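Local coordinates for protein retinol dehydratase (Spodoptera frugiperda, PDB 1X8L) that probably dehydrates retinol as a member of the sulfotransferase family, and binds 4-oxoretinol together with the inactive cofactor adenosine-3'-5'-diphosphate, at residues Arg14-Glu19 against Tyr35-Pro40. The protein carries 2 engineered substitutions. Sequence-based numbering, arbitrary orientation.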
ATOM      1  N   ARG A  14      14.324 -15.555   6.790  1.00 21.17           N
ATOM      2  CA  ARG A  14      14.578 -14.116   6.831  1.00 21.11           C
ATOM      3  C   ARG A  14      13.294 -13.319   6.897  1.00 19.70           C
ATOM      4  O   ARG A  14      12.212 -13.802   6.543  1.00 20.17           O
ATOM      5  CB  ARG A  14      15.423 -13.675   5.645  1.00 21.96           C
ATOM      6  CG  ARG A  14      15.022 -14.288   4.332  1.00 26.15           C
ATOM      7  CD  ARG A  14      15.574 -13.499   3.122  1.00 30.21           C
ATOM      8  NE  ARG A  14      14.775 -12.299   2.923  1.00 32.73           N
ATOM      9  CZ  ARG A  14      13.941 -12.065   1.915  1.00 33.39           C
ATOM     10  NH1 ARG A  14      13.789 -12.926   0.921  1.00 34.36           N
ATOM     11  NH2 ARG A  14      13.252 -10.933   1.905  1.00 33.75           N
ATOM     12  N   GLU A  15      13.432 -12.112   7.393  1.00 18.28           N
ATOM     13  CA  GLU A  15      12.361 -11.163   7.497  1.00 18.48           C
ATOM     14  C   GLU A  15      12.003 -10.640   6.116  1.00 18.54           C
ATOM     15  O   GLU A  15      12.857 -10.601   5.231  1.00 17.49           O
ATOM     16  CB  GLU A  15      12.800  -9.982   8.384  1.00 18.58           C
ATOM     17  CG  GLU A  15      13.075 -10.363   9.850  1.00 18.88           C
ATOM     18  CD  GLU A  15      11.878 -11.060  10.499  1.00 19.25           C
ATOM     19  OE1 GLU A  15      10.723 -10.649  10.256  1.00 15.95           O
ATOM     20  OE2 GLU A  15      12.097 -12.015  11.257  1.00 19.38           O
ATOM     21  N   LEU A  16      10.742 -10.247   5.947  1.00 18.14           N
ATOM     22  CA  LEU A  16      10.314  -9.509   4.759  1.00 18.78           C
ATOM     23  C   LEU A  16      11.019  -8.155   4.677  1.00 18.91           C
ATOM     24  O   LEU A  16      11.234  -7.506   5.704  1.00 18.41           O
ATOM     25  CB  LEU A  16       8.788  -9.293   4.757  1.00 18.76           C
ATOM     26  CG  LEU A  16       7.943 -10.570   4.763  1.00 19.61           C
ATOM     27  CD1 LEU A  16       6.433 -10.298   4.487  1.00 21.35           C
ATOM     28  CD2 LEU A  16       8.497 -11.553   3.780  1.00 20.37           C
ATOM     29  N   ASN A  17      11.369  -7.757   3.447  1.00 19.38           N
ATOM     30  CA  ASN A  17      11.972  -6.462   3.163  1.00 19.85           C
ATOM     31  C   ASN A  17      10.837  -5.437   3.050  1.00 20.27           C
ATOM     32  O   ASN A  17       9.692  -5.815   3.153  1.00 18.81           O
ATOM     33  CB  ASN A  17      12.870  -6.513   1.901  1.00 19.61           C
ATOM     34  CG  ASN A  17      12.084  -6.761   0.573  1.00 20.10           C
ATOM     35  OD1 ASN A  17      10.935  -6.309   0.392  1.00 18.49           O
ATOM     36  ND2 ASN A  17      12.731  -7.469  -0.362  1.00 16.18           N
ATOM     37  N   PRO A  18      11.137  -4.150   2.915  1.00 21.21           N
ATOM     38  CA  PRO A  18      10.064  -3.140   2.840  1.00 22.06           C
ATOM     39  C   PRO A  18       9.044  -3.311   1.712  1.00 22.56           C
ATOM     40  O   PRO A  18       7.865  -3.229   2.008  1.00 21.63           O
ATOM     41  CB  PRO A  18      10.832  -1.811   2.728  1.00 22.24           C
ATOM     42  CG  PRO A  18      12.155  -2.116   3.392  1.00 21.77           C
ATOM     43  CD  PRO A  18      12.472  -3.529   2.973  1.00 21.20           C
ATOM     44  N   GLU A  19       9.464  -3.561   0.477  1.00 23.83           N
ATOM     45  CA  GLU A  19       8.510  -3.694  -0.643  1.00 25.20           C
ATOM     46  C   GLU A  19       7.550  -4.883  -0.382  1.00 24.76           C
ATOM     47  O   GLU A  19       6.345  -4.811  -0.629  1.00 24.28           O
ATOM     48  CB  GLU A  19       9.265  -3.864  -1.969  1.00 25.70           C
ATOM     49  CG  GLU A  19       8.404  -4.213  -3.182  1.00 30.23           C
ATOM     50  CD  GLU A  19       9.192  -4.214  -4.494  1.00 35.36           C
ATOM     51  OE1 GLU A  19      10.305  -3.636  -4.543  1.00 38.28           O
ATOM     52  OE2 GLU A  19       8.704  -4.798  -5.490  1.00 39.18           O
ATOM     53  N   TYR A  35       4.546 -13.091   8.814  1.00 21.00           N
ATOM     54  CA  TYR A  35       5.206 -14.100   7.992  1.00 20.57           C
ATOM     55  C   TYR A  35       6.719 -14.010   8.074  1.00 19.18           C
ATOM     56  O   TYR A  35       7.261 -12.954   8.317  1.00 18.13           O
ATOM     57  CB  TYR A  35       4.891 -13.874   6.504  1.00 20.67           C
ATOM     58  CG  TYR A  35       3.510 -14.196   6.019  1.00 21.98           C
ATOM     59  CD1 TYR A  35       2.703 -13.197   5.484  1.00 23.88           C
ATOM     60  CD2 TYR A  35       3.038 -15.499   5.998  1.00 22.18           C
ATOM     61  CE1 TYR A  35       1.437 -13.476   5.005  1.00 23.68           C
ATOM     62  CE2 TYR A  35       1.771 -15.793   5.501  1.00 22.68           C
ATOM     63  CZ  TYR A  35       0.973 -14.765   5.016  1.00 22.65           C
ATOM     64  OH  TYR A  35      -0.282 -15.016   4.516  1.00 21.29           O
ATOM     65  N   VAL A  36       7.387 -15.125   7.808  1.00 18.50           N
ATOM     66  CA  VAL A  36       8.778 -15.106   7.363  1.00 18.57           C
ATOM     67  C   VAL A  36       8.951 -15.978   6.131  1.00 18.78           C
ATOM     68  O   VAL A  36       8.073 -16.804   5.804  1.00 18.98           O
ATOM     69  CB  VAL A  36       9.800 -15.544   8.478  1.00 18.22           C
ATOM     70  CG1 VAL A  36       9.674 -14.649   9.670  1.00 17.96           C
ATOM     71  CG2 VAL A  36       9.626 -17.012   8.867  1.00 18.89           C
ATOM     72  N   LYS A  37      10.087 -15.779   5.454  1.00 19.08           N
ATOM     73  CA  LYS A  37      10.471 -16.554   4.280  1.00 19.05           C
ATOM     74  C   LYS A  37      11.473 -17.621   4.707  1.00 18.35           C
ATOM     75  O   LYS A  37      12.499 -17.318   5.291  1.00 17.51           O
ATOM     76  CB  LYS A  37      11.087 -15.656   3.204  1.00 19.13           C
ATOM     77  CG  LYS A  37      10.026 -14.828   2.388  1.00 21.36           C
ATOM     78  CD  LYS A  37      10.592 -14.340   1.016  1.00 21.78           C
ATOM     79  CE  LYS A  37       9.504 -14.009  -0.008  1.00 22.81           C
ATOM     80  NZ  LYS A  37       8.578 -15.182  -0.437  1.00 22.09           N
ATOM     81  N   LEU A  38      11.186 -18.864   4.354  1.00 18.52           N
ATOM     82  CA  LEU A  38      11.878 -20.026   4.897  1.00 18.60           C
ATOM     83  C   LEU A  38      12.589 -20.791   3.791  1.00 18.84           C
ATOM     84  O   LEU A  38      11.935 -21.316   2.890  1.00 18.56           O
ATOM     85  CB  LEU A  38      10.871 -20.957   5.597  1.00 18.56           C
ATOM     86  CG  LEU A  38      11.415 -22.207   6.309  1.00 18.20           C
ATOM     87  CD1 LEU A  38      12.552 -21.799   7.238  1.00 19.18           C
ATOM     88  CD2 LEU A  38      10.366 -22.993   7.085  1.00 18.81           C
ATOM     89  N   GLY A  39      13.919 -20.841   3.877  1.00 19.65           N
ATOM     90  CA  GLY A  39      14.765 -21.671   3.018  1.00 20.16           C
ATOM     91  C   GLY A  39      15.085 -20.941   1.739  1.00 21.05           C
ATOM     92  O   GLY A  39      14.631 -19.812   1.565  1.00 20.51           O
ATOM     93  N   PRO A  40      15.845 -21.570   0.839  1.00 22.36           N
ATOM     94  CA  PRO A  40      16.324 -20.877  -0.374  1.00 23.07           C
ATOM     95  C   PRO A  40      15.214 -20.483  -1.374  1.00 22.97           C
ATOM     96  O   PRO A  40      15.373 -19.522  -2.104  1.00 23.82           O
ATOM     97  CB  PRO A  40      17.398 -21.840  -0.974  1.00 23.10           C
ATOM     98  CG  PRO A  40      17.229 -23.176  -0.277  1.00 23.60           C
ATOM     99  CD  PRO A  40      16.265 -22.986   0.889  1.00 22.34           C
TER
HETATM  100  O   HOH W   1       9.041 -10.661   8.098  1.00 32.99           O
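Arg14 and Lys37 form an antiparallel hydrogen-bonded pair: Arg14 N donates to Lys37 O at 2.9 Å, and Lys37 N returns a straighter bond to Arg14 O (3.1 Å, 171° at the hydrogen against 156°). Their side chains leave the same face of the sheet and run side by side, with Arg14 NH1 3.5 Å from Lys37 CD, so the guanidinium meets the lysine's aliphatic part. The two cationic ends diverge. A bend at the last torsion of Lys37 (chi4 -62°) turns NZ toward the carbonyls of Gly42 and Gly220, while Arg14 NH2 makes a salt bridge to Glu20 OE1. Leu16 crosses the lysine chain at about a right angle, its CD2 lying 3.9 Å from Lys37 CG. Glu15 folds back through a bend at chi2, which lays its carboxylate against Val36 CG1, 3.9 Å from OE2; that oxygen also makes a salt bridge to Arg47. One water continues the pairing beyond the direct bonds: it accepts from Leu16 N at 2.8 Å and donates to Tyr35 O at 2.9 Å and to Glu15 OE1. The contact thus joins strand 13-14, at one edge of a three-stranded antiparallel sheet, to the central strand 35-38. Strand 43-46 flanks the latter on its other side, and helix 18-28, N-capped by Asn17 through OD1 to Glu20 N, links the two paired strands and packs Val24 against Leu16.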